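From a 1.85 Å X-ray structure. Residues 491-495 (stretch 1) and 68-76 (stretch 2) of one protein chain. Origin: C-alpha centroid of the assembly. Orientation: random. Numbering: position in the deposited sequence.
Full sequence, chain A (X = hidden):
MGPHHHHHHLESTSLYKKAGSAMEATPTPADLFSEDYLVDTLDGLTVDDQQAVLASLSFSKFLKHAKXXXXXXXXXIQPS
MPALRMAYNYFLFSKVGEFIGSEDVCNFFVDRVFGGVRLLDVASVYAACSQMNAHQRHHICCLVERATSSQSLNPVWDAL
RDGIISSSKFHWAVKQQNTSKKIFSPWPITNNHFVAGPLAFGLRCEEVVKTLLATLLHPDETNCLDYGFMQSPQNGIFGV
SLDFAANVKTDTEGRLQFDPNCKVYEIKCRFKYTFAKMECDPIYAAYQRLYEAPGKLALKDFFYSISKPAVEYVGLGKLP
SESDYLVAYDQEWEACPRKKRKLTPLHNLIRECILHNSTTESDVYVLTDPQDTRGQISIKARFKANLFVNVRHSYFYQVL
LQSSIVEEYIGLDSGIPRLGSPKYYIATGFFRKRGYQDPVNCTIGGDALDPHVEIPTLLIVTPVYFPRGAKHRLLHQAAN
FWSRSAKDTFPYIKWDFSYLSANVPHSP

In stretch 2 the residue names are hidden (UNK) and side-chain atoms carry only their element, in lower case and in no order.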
# COMPACT_ATOMS: atom_id res chain seq x y z
N PRO A 491 -8.85 19.14 19.49
CA PRO A 491 -8.16 19.74 20.64
C PRO A 491 -8.87 19.49 21.98
O PRO A 491 -8.28 19.75 23.05
CB PRO A 491 -8.12 21.24 20.31
CG PRO A 491 -9.29 21.45 19.37
CD PRO A 491 -9.45 20.16 18.61
N TYR A 492 -10.12 19.03 21.91
CA TYR A 492 -10.95 18.77 23.10
C TYR A 492 -10.69 17.38 23.67
O TYR A 492 -11.32 17.01 24.67
CB TYR A 492 -12.44 18.91 22.76
CG TYR A 492 -12.86 18.10 21.56
CD1 TYR A 492 -12.83 18.68 20.28
CD2 TYR A 492 -13.22 16.76 21.67
CE1 TYR A 492 -13.16 17.96 19.17
CE2 TYR A 492 -13.57 16.02 20.53
CZ TYR A 492 -13.54 16.64 19.30
OH TYR A 492 -13.88 15.97 18.18
N ILE A 493 -9.81 16.60 23.02
CA ILE A 493 -9.47 15.25 23.48
C ILE A 493 -8.18 15.24 24.29
O ILE A 493 -7.11 15.64 23.80
CB ILE A 493 -9.36 14.21 22.28
CG1 ILE A 493 -10.70 14.04 21.55
CG2 ILE A 493 -8.88 12.83 22.79
CD1 ILE A 493 -10.68 12.99 20.39
N LYS A 494 -8.25 14.75 25.53
CA LYS A 494 -7.07 14.68 26.38
C LYS A 494 -6.19 13.47 26.06
O LYS A 494 -6.02 12.59 26.90
CB LYS A 494 -7.45 14.71 27.86
CG LYS A 494 -8.13 16.00 28.29
CD LYS A 494 -8.37 16.05 29.81
CE LYS A 494 -9.67 15.35 30.22
NZ LYS A 494 -10.90 15.99 29.63
N TRP A 495 -5.63 13.46 24.84
CA TRP A 495 -4.82 12.35 24.33
C TRP A 495 -3.74 11.96 25.34
O TRP A 495 -3.03 12.85 25.86
CB TRP A 495 -4.13 12.73 23.02
CG TRP A 495 -5.04 13.09 21.89
CD1 TRP A 495 -5.37 14.34 21.46
CD2 TRP A 495 -5.73 12.18 21.03
NE1 TRP A 495 -6.21 14.27 20.37
CE2 TRP A 495 -6.45 12.95 20.09
CE3 TRP A 495 -5.78 10.77 20.96
CZ2 TRP A 495 -7.25 12.38 19.09
CZ3 TRP A 495 -6.58 10.19 19.95
CH2 TRP A 495 -7.30 10.99 19.03
N UNK A 68 -18.89 11.12 21.75
CA UNK A 68 -17.43 11.07 22.03
C UNK A 68 -16.96 12.36 22.71
O UNK A 68 -16.15 12.33 23.64
c UNK A 68 -16.95 9.45 20.11
c UNK A 68 -15.07 10.81 21.05
c UNK A 68 -16.58 10.79 20.74
N UNK A 69 -17.49 13.50 22.23
CA UNK A 69 -17.20 14.84 22.79
C UNK A 69 -17.60 14.92 24.26
O UNK A 69 -16.83 15.41 25.10
n UNK A 69 -16.65 19.00 17.17
n UNK A 69 -17.84 17.73 18.66
c UNK A 69 -17.97 15.92 22.02
c UNK A 69 -17.43 16.24 20.62
n UNK A 69 -16.38 19.36 19.43
c UNK A 69 -18.30 17.33 19.99
c UNK A 69 -16.96 18.70 18.43
N UNK A 70 -18.82 14.45 24.55
CA UNK A 70 -19.37 14.39 25.90
C UNK A 70 -18.55 13.52 26.85
O UNK A 70 -18.29 13.92 27.99
o UNK A 70 -21.41 16.06 24.98
c UNK A 70 -21.79 14.89 25.25
c UNK A 70 -20.81 13.88 25.86
o UNK A 70 -22.97 14.51 25.04
N UNK A 71 -18.19 12.32 26.40
CA UNK A 71 -17.32 11.39 27.12
C UNK A 71 -15.96 12.01 27.38
O UNK A 71 -15.43 11.94 28.49
c UNK A 71 -14.38 7.64 26.85
c UNK A 71 -16.17 9.07 26.77
c UNK A 71 -15.03 8.60 26.04
c UNK A 71 -12.70 7.30 25.24
c UNK A 71 -16.18 8.38 27.95
c UNK A 71 -13.21 6.99 26.46
c UNK A 71 -13.32 8.26 24.39
n UNK A 71 -15.10 7.53 28.01
c UNK A 71 -17.18 10.09 26.29
c UNK A 71 -14.47 8.91 24.79
N UNK A 72 -15.40 12.65 26.34
CA UNK A 72 -14.07 13.27 26.40
C UNK A 72 -14.03 14.49 27.31
O UNK A 72 -12.95 14.86 27.79
s UNK A 72 -12.97 12.23 24.11
c UNK A 72 -13.56 13.64 25.00
N UNK A 73 -15.19 15.10 27.54
CA UNK A 73 -15.28 16.27 28.42
C UNK A 73 -14.95 15.92 29.88
O UNK A 73 -14.57 16.80 30.63
c UNK A 73 -16.67 16.89 28.34
N UNK A 74 -15.09 14.66 30.27
CA UNK A 74 -14.85 14.25 31.66
C UNK A 74 -13.37 14.35 32.08
O UNK A 74 -12.48 14.00 31.30
c UNK A 74 -17.15 11.17 31.82
c UNK A 74 -15.30 12.81 31.87
n UNK A 74 -16.96 10.44 30.73
c UNK A 74 -16.78 12.62 31.74
o UNK A 74 -17.57 10.69 32.87
N UNK A 75 -13.12 14.82 33.30
CA UNK A 75 -11.75 14.95 33.83
C UNK A 75 -10.91 13.66 33.77
O UNK A 75 -9.73 13.70 33.41
c UNK A 75 -11.78 15.49 35.25
N UNK A 76 -11.52 12.53 34.13
CA UNK A 76 -10.84 11.24 34.17
C UNK A 76 -10.46 10.67 32.78
O UNK A 76 -9.55 9.85 32.67
c UNK A 76 -15.26 8.65 34.59
c UNK A 76 -13.96 9.07 35.28
c UNK A 76 -13.07 9.89 34.32
c UNK A 76 -11.69 10.21 34.95
n UNK A 76 -16.21 7.84 35.44
O HOH W 1 -10.61 13.59 26.90

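Position 68 has three side-chain carbons, one carrying the other two. The branch at CB fits valine. CA to CB of Val 68 points toward stretch 1, but its closest approach is CG1 to Ile 493 CD1, at 4.9 Å. Its backbone O accepts a helical hydrogen bond from N of position 72, at 2.8 Å.

Position 69 has three carbons in a row, a nitrogen, then a carbon carrying two more nitrogens. CA to CB points sideways, but the end of the chain comes nearer to stretch 1. This end group lies flat on the ring of Tyr 492, with centres 4.5 Å apart and planes at 27°. It is a guanidinium, so the residue is arginine. Arg 69 NH1 is 3.5 Å from Tyr 492 CE1.

Position 70 has two carbons, the second carrying two oxygens. This is a short carboxylate, aspartate. Asp 70 is exposed and out of reach of stretch 1.

Position 71 has one carbon leading to fused five- and six-membered rings with a single nitrogen. The indole identifies tryptophan. Trp 71 is buried, and its rings do not reach stretch 1.

Position 72 has one carbon and one sulfur. The carbon points toward stretch 1, and the sulfur lies against Ile 493 CG1. The residue is cysteine. Cys 72 SG is 3.9 Å from Ile 493 CG1, an apolar contact, and Cys 72 CB is 4.1 Å from Tyr 492 O.

Position 73 has a single carbon, so it is alanine. Ala 73 points away from stretch 1.

Position 74 has three carbons, the third carrying one oxygen and one nitrogen. The amide makes it glutamine. Gln 74 NE2 turns back to donate to Trp 71 O at 3.1 Å.

Position 75 again has one carbon: alanine. Ala 75 O is 3.6 Å from Lys 494 CE, while its CB points away.

Position 76 has four carbons in a row ending in nitrogen, which is lysine. Lys 76 points away and makes no contact.

The contact joins a helical segment and the turn after it to an irregular strip. Arg 69 covers one face of Tyr 492; its CZ sits 4.5 Å from the ring centroid, an off-centre cation-pi contact. Cys 72 packs against Ile 493. Lys 494 then reaches the backbone: its NZ donates to Cys 72 O and to Gln 74 O, both at 3.0 Å. A water bridges the same region, donating to Cys 72 O at 2.8 Å and accepting from Lys 494 N at 3.0 Å.

Stretch 2, residues 68-76: VRDWCAQAK
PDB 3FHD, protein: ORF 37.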